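Local coordinates for type IV pilus assembly protein PilC (Thermus thermophilus, PDB 2WHN) that probably acts as an essential inner-membrane component of the type IV pilus machine, controlling pilus assembly and disassembly, seen here as its N-terminal domain, at residues K13-F18 / S101-E106; A23-A28 / L36-R41. All coordinates share one frame; numbering follows the deposited sequence.

Contact 1. Residues K13-F18 / S101-E106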
# COMPACT_ATOMS: atom_id res chain seq x y z
N LYS A 13 11.32 -2.44 2.79
CA LYS A 13 11.25 -1.25 3.62
C LYS A 13 10.15 -0.32 3.12
O LYS A 13 9.29 0.11 3.89
CB LYS A 13 12.59 -0.51 3.65
CG LYS A 13 12.74 0.41 4.85
CD LYS A 13 14.06 1.18 4.82
CE LYS A 13 14.17 2.03 3.56
NZ LYS A 13 12.89 2.72 3.24
N ASP A 14 10.15 -0.04 1.82
CA ASP A 14 9.16 0.85 1.22
C ASP A 14 7.74 0.37 1.53
O ASP A 14 6.87 1.17 1.88
CB ASP A 14 9.37 0.94 -0.29
CG ASP A 14 10.78 1.36 -0.66
OD1 ASP A 14 11.06 2.58 -0.69
OD2 ASP A 14 11.61 0.47 -0.92
N LEU A 15 7.51 -0.93 1.40
CA LEU A 15 6.19 -1.50 1.63
C LEU A 15 5.79 -1.46 3.10
O LEU A 15 4.64 -1.19 3.43
CB LEU A 15 6.11 -2.93 1.09
CG LEU A 15 4.73 -3.59 1.22
CD1 LEU A 15 3.68 -2.80 0.44
CD2 LEU A 15 4.78 -5.03 0.75
N ALA A 16 6.75 -1.73 3.98
CA ALA A 16 6.50 -1.66 5.42
C ALA A 16 6.11 -0.25 5.86
O ALA A 16 5.16 -0.07 6.62
CB ALA A 16 7.72 -2.13 6.20
N ILE A 17 6.85 0.75 5.38
CA ILE A 17 6.56 2.14 5.69
C ILE A 17 5.17 2.54 5.19
O ILE A 17 4.33 3.02 5.96
CB ILE A 17 7.63 3.08 5.11
CG1 ILE A 17 8.97 2.85 5.82
CG2 ILE A 17 7.21 4.54 5.24
CD1 ILE A 17 10.12 3.65 5.25
N PHE A 18 4.91 2.29 3.91
CA PHE A 18 3.59 2.53 3.34
C PHE A 18 2.48 1.92 4.20
O PHE A 18 1.47 2.58 4.48
CB PHE A 18 3.49 1.96 1.93
CG PHE A 18 2.07 1.84 1.42
CD1 PHE A 18 1.38 2.96 0.99
CD2 PHE A 18 1.44 0.61 1.39
CE1 PHE A 18 0.08 2.85 0.54
CE2 PHE A 18 0.15 0.50 0.93
CZ PHE A 18 -0.54 1.62 0.51
N SER A 101 2.73 -4.65 10.85
CA SER A 101 3.51 -5.26 11.93
C SER A 101 4.25 -6.50 11.43
O SER A 101 5.40 -6.74 11.79
CB SER A 101 2.61 -5.65 13.10
OG SER A 101 2.00 -4.50 13.66
N PHE A 102 3.54 -7.32 10.67
CA PHE A 102 4.14 -8.46 10.00
C PHE A 102 5.36 -8.04 9.17
O PHE A 102 6.41 -8.68 9.23
CB PHE A 102 3.11 -9.15 9.11
CG PHE A 102 3.65 -10.33 8.36
CD1 PHE A 102 3.71 -11.58 8.96
CD2 PHE A 102 4.12 -10.19 7.07
CE1 PHE A 102 4.22 -12.67 8.28
CE2 PHE A 102 4.63 -11.28 6.38
CZ PHE A 102 4.68 -12.51 6.99
N LEU A 103 5.21 -6.97 8.41
CA LEU A 103 6.24 -6.54 7.47
C LEU A 103 7.42 -5.92 8.20
O LEU A 103 8.58 -6.18 7.87
CB LEU A 103 5.67 -5.57 6.45
CG LEU A 103 4.75 -6.19 5.40
CD1 LEU A 103 3.97 -5.13 4.64
CD2 LEU A 103 5.56 -7.07 4.44
N GLU A 104 7.12 -5.13 9.23
CA GLU A 104 8.16 -4.52 10.06
C GLU A 104 9.05 -5.58 10.69
O GLU A 104 10.26 -5.39 10.81
CB GLU A 104 7.53 -3.66 11.15
CG GLU A 104 7.23 -2.24 10.72
CD GLU A 104 6.08 -1.63 11.49
OE1 GLU A 104 5.57 -2.31 12.42
OE2 GLU A 104 5.71 -0.48 11.20
N LYS A 105 8.46 -6.69 11.10
CA LYS A 105 9.21 -7.76 11.74
C LYS A 105 10.00 -8.59 10.73
O LYS A 105 11.14 -8.97 10.98
CB LYS A 105 8.29 -8.64 12.58
CG LYS A 105 7.90 -8.03 13.92
CD LYS A 105 6.98 -8.94 14.72
CE LYS A 105 5.52 -8.67 14.39
NZ LYS A 105 4.64 -9.79 14.84
N GLU A 106 9.39 -8.85 9.57
CA GLU A 106 10.11 -9.44 8.45
C GLU A 106 11.32 -8.58 8.11
O GLU A 106 12.42 -9.09 7.93
CB GLU A 106 9.18 -9.55 7.23
CG GLU A 106 9.49 -10.74 6.32
CD GLU A 106 9.04 -10.52 4.88
OE1 GLU A 106 7.88 -10.10 4.67
OE2 GLU A 106 9.84 -10.79 3.96
O HOH W 1 6.88 0.89 9.31
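Leu103 lies against Ala16 and Leu15 where segments 13-18 and 101-106, on helices 12-28 and 92-109, run roughly antiparallel. The CB of Leu103 meets the methyl CB of Ala16 at 4.0 Å and lies almost as close to the CA of Ala16. Beyond it, CG stands anti to the carbonyl carbon (chi1 -73°), and from it CD1 is the branch that reaches Leu15, lying 3.8 Å from its CG and 4.0 Å from its CD2, so that the two leucines meet at a slant through one methyl branch. Further packing of Leu103 on Leu12, Ser19 and Tyr79 encloses the side chain in the all-helical N-terminal domain of this GSP F family protein. At the level of Ala16 and Leu103 the CA atoms come to 5.3 Å, and the axes of the two segments approach to 8.7 Å, with 147° between their N-to-C directions; the small alanine side chain is consistent with such close passage. No direct hydrogen bond joins the segments. Instead, beside the apolar patch, a water donates to Glu104 OE2 at 2.6 Å and, weakly, to Ala16 O at 3.3 Å. The same carboxylate oxygen forms a salt bridge with Arg20 NE, while Arg20 NH2 bonds to Ser101 OG.

Contact 2. Residues A23-A28 / L36-R41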
# COMPACT_ATOMS: atom_id res chain seq x y z
N ALA A 23 -2.03 2.27 7.87
CA ALA A 23 -2.55 1.75 9.13
C ALA A 23 -2.82 2.88 10.12
O ALA A 23 -3.85 2.89 10.80
CB ALA A 23 -1.56 0.76 9.75
N THR A 24 -1.84 3.75 10.27
CA THR A 24 -1.90 4.83 11.26
C THR A 24 -3.03 5.80 10.92
O THR A 24 -3.85 6.12 11.77
CB THR A 24 -0.55 5.57 11.33
OG1 THR A 24 0.40 4.73 12.01
CG2 THR A 24 -0.68 6.89 12.08
N MET A 25 -3.12 6.19 9.66
CA MET A 25 -4.15 7.14 9.26
C MET A 25 -5.56 6.54 9.29
O MET A 25 -6.50 7.18 9.75
CB MET A 25 -3.84 7.76 7.90
CG MET A 25 -2.70 8.76 7.96
SD MET A 25 -2.33 9.54 6.39
CE MET A 25 -1.42 8.24 5.55
N LEU A 26 -5.70 5.29 8.86
CA LEU A 26 -7.00 4.64 8.93
C LEU A 26 -7.45 4.45 10.36
O LEU A 26 -8.62 4.60 10.68
CB LEU A 26 -6.98 3.30 8.21
CG LEU A 26 -6.85 3.37 6.70
CD1 LEU A 26 -6.82 1.96 6.13
CD2 LEU A 26 -7.99 4.18 6.13
N GLY A 27 -6.51 4.05 11.22
CA GLY A 27 -6.81 3.88 12.64
C GLY A 27 -7.23 5.19 13.28
O GLY A 27 -8.09 5.20 14.16
N ALA A 28 -6.62 6.29 12.84
CA ALA A 28 -6.89 7.59 13.43
C ALA A 28 -8.25 8.12 12.97
O ALA A 28 -8.79 9.06 13.55
CB ALA A 28 -5.79 8.59 13.07
N LEU A 36 -4.46 8.07 1.21
CA LEU A 36 -3.66 7.83 0.01
C LEU A 36 -3.09 9.13 -0.55
O LEU A 36 -1.94 9.16 -1.01
CB LEU A 36 -4.48 7.10 -1.05
CG LEU A 36 -4.87 5.66 -0.71
CD1 LEU A 36 -5.85 5.10 -1.72
CD2 LEU A 36 -3.63 4.77 -0.62
N ALA A 37 -3.87 10.20 -0.52
CA ALA A 37 -3.41 11.50 -1.02
C ALA A 37 -2.24 12.04 -0.20
O ALA A 37 -1.33 12.67 -0.75
CB ALA A 37 -4.56 12.50 -1.03
N ILE A 38 -2.28 11.80 1.10
CA ILE A 38 -1.19 12.21 1.99
C ILE A 38 0.03 11.33 1.75
O ILE A 38 1.16 11.83 1.68
CB ILE A 38 -1.60 12.09 3.47
CG1 ILE A 38 -2.59 13.20 3.84
CG2 ILE A 38 -0.38 12.12 4.38
CD1 ILE A 38 -3.66 12.76 4.83
N LEU A 39 -0.21 10.03 1.60
CA LEU A 39 0.85 9.05 1.41
C LEU A 39 1.59 9.26 0.10
O LEU A 39 2.81 9.07 0.03
CB LEU A 39 0.28 7.63 1.44
CG LEU A 39 0.14 7.05 2.84
CD1 LEU A 39 -0.26 5.59 2.79
CD2 LEU A 39 1.44 7.25 3.61
N GLU A 40 0.83 9.56 -0.95
CA GLU A 40 1.39 9.71 -2.29
C GLU A 40 2.33 10.92 -2.34
O GLU A 40 3.05 11.10 -3.32
CB GLU A 40 0.27 9.87 -3.32
CG GLU A 40 -0.22 11.30 -3.49
CD GLU A 40 -1.32 11.43 -4.53
OE1 GLU A 40 -1.52 10.48 -5.31
OE2 GLU A 40 -1.98 12.49 -4.57
N ARG A 41 2.29 11.74 -1.30
CA ARG A 41 3.18 12.90 -1.22
C ARG A 41 4.36 12.63 -0.30
O ARG A 41 5.36 13.34 -0.36
CB ARG A 41 2.41 14.14 -0.75
CG ARG A 41 1.65 14.85 -1.86
CD ARG A 41 1.22 16.24 -1.43
NE ARG A 41 0.35 16.21 -0.25
CZ ARG A 41 -0.92 15.81 -0.27
NH1 ARG A 41 -1.47 15.41 -1.41
NH2 ARG A 41 -1.63 15.81 0.84
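Met25 reaches across to Ile38 and Leu39, and its thioether is divided between them: the sulfur faces the isoleucine and the terminal methyl faces the leucine. The chain leaves the helix with CG anti to the carbonyl carbon and runs extended through chi2 (-179°), then bends at chi3 (-77°), which turns CE away from the line of the chain and toward Leu39. Met25 and Ile38 lie at an angle to each other. SD sits 3.8 Å from CG2 of Ile38 and at the same distance from its CD1, touching both arms of the branched side chain. Against Leu39 the relation differs, for the two side chains pass alongside with their tips pointing opposite ways. Here CE rests 3.6 Å from Leu39 CD2, and its 3.3 Å approach to Leu39 CG is tighter than normal van der Waals contact, a value best regarded as doubtful. The backbones remain well apart, with the CA atoms of Met25 and Leu36 9.3 Å from each other, so the side chains span the gap. Leu30, in the connection between the helices, also packs on Met25 and Ile38, completing an apolar cluster in a helical hairpin. Around this hairpin, Leu39 also leans on Gln21 and Leu22 of helix 12-28, helix 46-60 packs against Leu36 and Ala37, and helix 92-109 meets Ala23 and Leu26.

From the N terminus, the chain enters helix 12-28, whose first half supplies one side of contact 1 and whose last turns supply one side of contact 2. Contact 2 closes first: after a short connection, helix 32-39 folds back on the end of the helix just left. The chain then passes through helices 46-60, 65-70 and 77-89 before helix 92-109 returns to residues 13-18, so contact 1 closes a long loop that contains the short one without crossing it. Their centres lie about 15 Å apart, yet they touch directly, Phe18 CE1 lying 3.6 Å from Leu39 CD1. Helix 12-28 thus joins its sequence neighbour to the last helix modelled, 92-109.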